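Probable 3-hydroxyisobutyrate dehydrogenase (PDB 3OBB) catalyses the NAD-dependent oxidation of L-serine and methyl-L-serine, with only low activity toward beta-hydroxyisobutyrate. Local coordinates at residues A[137-142]-A[160-165]. Residues are numbered along the deposited sequence; the frame is centred on the assembly and turned at random.
Sequences FMVGGD and IFHAGP
V139 O takes two hydrogen bonds from the strand beside it. A163 N reaches V139 O at 2.8 Å from one face of the carbonyl plane. H162 ND1 reaches V139 O at 3.3 Å from the other face, well above the plane. With CG anti to the backbone N (chi1 -167°) and the ring turned about CB-CG (chi2 12°), H162 presents its ND1 edge with V139 O in the ring plane.

The two strands run parallel. F161 N bonds to F137 O at 3.0 Å, and V139 N to F161 O at 2.9 Å. After V139 the register shifts by one residue, a beta bulge that pairs G140 with G164. Beyond it G141 N meets a lone pair of G164 O at 3.1 Å.

F137, V139, I160 and H162 share one sheet face. Helix 143-156, which links the strands in a beta-alpha-beta unit, packs on F137, I160 and H162. There I160 CG2 lies 4.3 Å from V139 CG2 and 4.4 Å from F137 CB. M138 and F161 lie on the other face. Together with A163 they pack on I207 of a second subunit. M138 also touches the active-site K173.

The ND1 bond is consistent with a proton on ND1 of H162, since a carbonyl oxygen can only accept. The H162 ND1 and A163 N bonds together grip V139 O from both faces at the bulge, where the regular pairing shifts.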
loop_
_atom_site.group_PDB
_atom_site.type_symbol
_atom_site.label_atom_id
_atom_site.label_comp_id
_atom_site.label_asym_id
_atom_site.label_seq_id
_atom_site.Cartn_x
_atom_site.Cartn_y
_atom_site.Cartn_z
ATOM N N PHE A 137 25.950 6.785 -16.515
ATOM C CA PHE A 137 25.612 5.637 -17.295
ATOM C C PHE A 137 25.652 4.448 -16.400
ATOM O O PHE A 137 26.546 4.330 -15.561
ATOM C CB PHE A 137 26.597 5.467 -18.450
ATOM C CG PHE A 137 26.446 6.501 -19.523
ATOM C CD1 PHE A 137 27.132 7.715 -19.441
ATOM C CD2 PHE A 137 25.612 6.266 -20.621
ATOM C CE1 PHE A 137 27.025 8.668 -20.439
ATOM C CE2 PHE A 137 25.482 7.211 -21.631
ATOM C CZ PHE A 137 26.200 8.423 -21.552
HETATM N N MSE A 138 24.695 3.552 -16.600
HETATM C CA MSE A 138 24.652 2.279 -15.879
HETATM C C MSE A 138 24.715 1.161 -16.907
HETATM O O MSE A 138 23.810 0.973 -17.714
HETATM C CB MSE A 138 23.391 2.183 -15.035
HETATM C CG MSE A 138 23.288 3.305 -14.032
HETATM SE SE MSE A 138 21.575 3.296 -13.124
HETATM C CE MSE A 138 21.780 4.876 -12.009
ATOM N N VAL A 139 25.817 0.433 -16.876
ATOM C CA VAL A 139 26.241 -0.325 -18.046
ATOM C C VAL A 139 26.244 -1.820 -17.774
ATOM O O VAL A 139 26.899 -2.271 -16.834
ATOM C CB VAL A 139 27.647 0.138 -18.462
ATOM C CG1 VAL A 139 28.190 -0.677 -19.617
ATOM C CG2 VAL A 139 27.612 1.617 -18.813
ATOM N N GLY A 140 25.515 -2.578 -18.585
ATOM C CA GLY A 140 25.632 -4.027 -18.604
ATOM C C GLY A 140 26.338 -4.513 -19.861
ATOM O O GLY A 140 26.178 -3.916 -20.922
ATOM N N GLY A 141 27.110 -5.598 -19.733
ATOM C CA GLY A 141 27.873 -6.162 -20.852
ATOM C C GLY A 141 29.312 -6.512 -20.525
ATOM O O GLY A 141 29.737 -6.414 -19.380
ATOM N N ASP A 142 30.061 -6.920 -21.554
ATOM C CA ASP A 142 31.459 -7.347 -21.409
ATOM C C ASP A 142 32.357 -6.160 -21.092
ATOM O O ASP A 142 32.208 -5.087 -21.678
ATOM C CB ASP A 142 31.960 -8.040 -22.688
ATOM C CG ASP A 142 31.182 -9.303 -23.019
ATOM O OD1 ASP A 142 31.332 -9.832 -24.147
ATOM O OD2 ASP A 142 30.417 -9.782 -22.155
ATOM N N ILE A 160 30.404 6.633 -14.574
ATOM C CA ILE A 160 30.187 5.480 -15.431
ATOM C C ILE A 160 30.323 4.225 -14.600
ATOM O O ILE A 160 31.414 3.866 -14.151
ATOM C CB ILE A 160 31.105 5.485 -16.711
ATOM C CG1 ILE A 160 30.949 6.809 -17.470
ATOM C CG2 ILE A 160 30.746 4.342 -17.636
ATOM C CD1 ILE A 160 32.191 7.296 -18.072
ATOM N N PHE A 161 29.195 3.564 -14.386
ATOM C CA PHE A 161 29.192 2.361 -13.598
ATOM C C PHE A 161 29.020 1.136 -14.461
ATOM O O PHE A 161 28.149 1.120 -15.335
ATOM C CB PHE A 161 28.063 2.412 -12.561
ATOM C CG PHE A 161 28.203 3.528 -11.581
ATOM C CD1 PHE A 161 27.442 4.690 -11.717
ATOM C CD2 PHE A 161 29.082 3.428 -10.508
ATOM C CE1 PHE A 161 27.539 5.718 -10.795
ATOM C CE2 PHE A 161 29.210 4.477 -9.593
ATOM C CZ PHE A 161 28.435 5.629 -9.745
ATOM N N HIS A 162 29.866 0.129 -14.226
ATOM C CA HIS A 162 29.682 -1.196 -14.801
ATOM C C HIS A 162 28.821 -1.958 -13.817
ATOM O O HIS A 162 29.311 -2.409 -12.784
ATOM C CB HIS A 162 31.041 -1.888 -14.966
ATOM C CG HIS A 162 31.007 -3.119 -15.820
ATOM N ND1 HIS A 162 29.927 -3.459 -16.609
ATOM C CD2 HIS A 162 31.952 -4.062 -16.052
ATOM C CE1 HIS A 162 30.195 -4.577 -17.259
ATOM N NE2 HIS A 162 31.419 -4.958 -16.946
ATOM N N ALA A 163 27.524 -2.034 -14.117
ATOM C CA ALA A 163 26.551 -2.605 -13.219
ATOM C C ALA A 163 26.629 -4.138 -13.175
ATOM O O ALA A 163 26.282 -4.749 -12.162
ATOM C CB ALA A 163 25.167 -2.147 -13.603
ATOM N N GLY A 164 27.091 -4.754 -14.261
ATOM C CA GLY A 164 27.206 -6.216 -14.319
ATOM C C GLY A 164 27.160 -6.728 -15.755
ATOM O O GLY A 164 27.448 -5.944 -16.703
ATOM N N PRO A 165 26.753 -8.010 -15.947
ATOM C CA PRO A 165 26.709 -8.542 -17.322
ATOM C C PRO A 165 25.528 -7.996 -18.164
ATOM O O PRO A 165 24.953 -6.944 -17.835
ATOM C CB PRO A 165 26.628 -10.068 -17.117
ATOM C CG PRO A 165 25.935 -10.224 -15.770
ATOM C CD PRO A 165 26.294 -8.996 -14.947
#